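PDB 6FU9: NBS-LRR class disease resistance protein from Oryza sativa subsp. japonica, which probably acts as an intracellular immune receptor that detects pathogen effectors and triggers plant defence. Local coordinates for residues A[52-56]-A[57-61]. Numbering follows the deposited sequence.
Sequences DGIDS and INLVS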
ATOM      1  N   ASP A  52      -6.705  13.834   3.841  1.00 13.74           N
ATOM      2  CA  ASP A  52      -7.879  13.985   4.686  1.00 14.73           C
ATOM      3  C   ASP A  52      -9.030  14.483   3.840  1.00 13.99           C
ATOM      4  O   ASP A  52      -8.988  15.539   3.283  1.00 18.24           O
ATOM      5  CB  ASP A  52      -7.545  14.925   5.871  1.00 19.91           C
ATOM      6  CG  ASP A  52      -8.754  15.213   6.797  1.00 23.24           C
ATOM      7  OD1 ASP A  52      -9.680  14.373   6.900  1.00 26.13           O
ATOM      8  OD2 ASP A  52      -8.715  16.262   7.479  1.00 31.09           O
ATOM      9  N   GLY A  53     -10.081  13.679   3.733  1.00 15.11           N
ATOM     10  CA  GLY A  53     -11.214  14.085   2.910  1.00 16.12           C
ATOM     11  C   GLY A  53     -10.997  13.943   1.399  1.00 14.99           C
ATOM     12  O   GLY A  53     -11.503  14.737   0.640  1.00 17.02           O
ATOM     13  N   ILE A  54     -10.286  12.897   1.007  1.00 13.90           N
ATOM     14  CA  ILE A  54     -10.081  12.587  -0.393  1.00 13.10           C
ATOM     15  C   ILE A  54     -11.321  11.871  -0.938  1.00 13.59           C
ATOM     16  O   ILE A  54     -11.744  10.889  -0.359  1.00 15.98           O
ATOM     17  CB  ILE A  54      -8.848  11.687  -0.558  1.00 12.53           C
ATOM     18  CG1 ILE A  54      -7.580  12.380   0.004  1.00 13.68           C
ATOM     19  CG2 ILE A  54      -8.660  11.310  -2.021  1.00 14.04           C
ATOM     20  CD1 ILE A  54      -6.452  11.399   0.215  1.00 14.47           C
ATOM     21  N   ASP A  55     -11.828  12.357  -2.057  1.00 14.61           N
ATOM     22  CA  ASP A  55     -12.880  11.645  -2.794  1.00 15.25           C
ATOM     23  C   ASP A  55     -12.203  10.577  -3.676  1.00 15.05           C
ATOM     24  O   ASP A  55     -11.786  10.834  -4.817  1.00 16.40           O
ATOM     25  CB  ASP A  55     -13.662  12.648  -3.603  1.00 16.36           C
ATOM     26  CG  ASP A  55     -14.790  12.013  -4.428  1.00 19.60           C
ATOM     27  OD1 ASP A  55     -14.869  10.801  -4.524  1.00 22.41           O
ATOM     28  OD2 ASP A  55     -15.516  12.762  -5.062  1.00 23.03           O
ATOM     29  N   SER A  56     -12.062   9.397  -3.112  1.00 16.00           N
ATOM     30  CA  SER A  56     -11.342   8.357  -3.810  1.00 19.13           C
ATOM     31  C   SER A  56     -12.116   7.853  -5.012  1.00 19.28           C
ATOM     32  O   SER A  56     -11.498   7.333  -5.926  1.00 20.99           O
ATOM     33  CB  SER A  56     -10.918   7.220  -2.863  1.00 22.74           C
ATOM     34  OG  SER A  56     -12.037   6.569  -2.419  1.00 29.81           O
ATOM     35  N   ILE A  57     -13.435   7.959  -5.006  1.00 23.95           N
ATOM     36  CA  ILE A  57     -14.301   7.678  -6.145  1.00 24.75           C
ATOM     37  C   ILE A  57     -13.902   8.434  -7.349  1.00 24.31           C
ATOM     38  O   ILE A  57     -13.659   7.860  -8.415  1.00 27.80           O
ATOM     39  CB  ILE A  57     -15.847   8.006  -5.817  1.00 27.16           C
ATOM     40  CG1 ILE A  57     -16.335   7.111  -4.697  1.00 27.32           C
ATOM     41  CG2 ILE A  57     -16.770   7.837  -7.046  1.00 31.86           C
ATOM     42  CD1 ILE A  57     -15.853   5.665  -4.815  1.00 42.61           C
ATOM     43  N   ASN A  58     -13.897   9.743  -7.210  1.00 24.58           N
ATOM     44  CA  ASN A  58     -13.544  10.606  -8.327  1.00 22.52           C
ATOM     45  C   ASN A  58     -12.055  10.420  -8.665  1.00 18.90           C
ATOM     46  O   ASN A  58     -11.706  10.488  -9.833  1.00 22.82           O
ATOM     47  CB  ASN A  58     -13.907  12.084  -8.037  1.00 23.79           C
ATOM     48  CG  ASN A  58     -15.283  12.495  -8.595  1.00 30.26           C
ATOM     49  OD1 ASN A  58     -16.131  13.075  -7.887  1.00 36.21           O
ATOM     50  ND2 ASN A  58     -15.483  12.257  -9.869  1.00 32.89           N
ATOM     51  N   LEU A  59     -11.220  10.225  -7.664  1.00 16.76           N
ATOM     52  CA  LEU A  59      -9.784  10.115  -7.951  1.00 15.08           C
ATOM     53  C   LEU A  59      -9.455   8.890  -8.800  1.00 15.14           C
ATOM     54  O   LEU A  59      -8.703   8.992  -9.798  1.00 15.32           O
ATOM     55  CB  LEU A  59      -9.012  10.063  -6.639  1.00 14.61           C
ATOM     56  CG  LEU A  59      -7.496   9.902  -6.804  1.00 14.41           C
ATOM     57  CD1 LEU A  59      -6.883  10.927  -7.738  1.00 15.83           C
ATOM     58  CD2 LEU A  59      -6.845   9.937  -5.433  1.00 15.21           C
ATOM     59  N   VAL A  60     -10.036   7.729  -8.498  1.00 15.77           N
ATOM     60  CA  VAL A  60      -9.795   6.590  -9.326  1.00 15.97           C
ATOM     61  C   VAL A  60     -10.284   6.760 -10.761  1.00 17.66           C
ATOM     62  O   VAL A  60      -9.635   6.318 -11.707  1.00 17.29           O
ATOM     63  CB  VAL A  60     -10.234   5.298  -8.678  1.00 17.32           C
ATOM     64  CG1 VAL A  60     -11.762   5.128  -8.765  1.00 19.68           C
ATOM     65  CG2 VAL A  60      -9.534   4.109  -9.297  1.00 18.90           C
ATOM     66  N   SER A  61     -11.424   7.416 -10.933  1.00 17.41           N
ATOM     67  CA  SER A  61     -11.939   7.709 -12.245  1.00 19.15           C
ATOM     68  C   SER A  61     -10.976   8.583 -13.044  1.00 17.92           C
ATOM     69  O   SER A  61     -10.688   8.326 -14.248  1.00 18.81           O
ATOM     70  CB  SER A  61     -13.351   8.355 -12.100  1.00 23.19           C
ATOM     71  OG  SER A  61     -13.801   8.787 -13.333  1.00 27.22           O
TER
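Asp55 and Asn58 form a local N-terminal helix cap at the start of helix 56-66, at the end of the loop that leads from strand 46-51 into this helix. Asp55 holds the N-cap position: its OD1 accepts from Asn58 N at 3.0 Å, and the nearly straight N-H...O angle of 172° supports a capping bond. The donor stands well above the carboxylate plane. Chi1 of 180° sets CG anti to Asp55 N and turns the carboxylate forward, to the N-H end of the first turn, with OD1 also 3.2 Å from Ile57 CB. The negative charge would be expected to interact favourably with the positive end of the helix dipole. Backbone bonds take over from here: Leu59 N donates to Asp55 O and Val60 N to Ser56 O, each at 3.0 Å, the first i to i+4 bonds of the helix. Beside the polar cap, Ile54 CG2 meets Leu59 CD2 at 4.1 Å. These apolar residues flank the cap at N' and N4, the positions of a hydrophobic staple. In this ferredoxin-like βαββαβ fold, the staple faces the sheet: Ile54 rests on Ile9 and Leu59 on Phe11 of strand 7-12, while Val60 touches Phe11 and also Phe72 of strand 71-77.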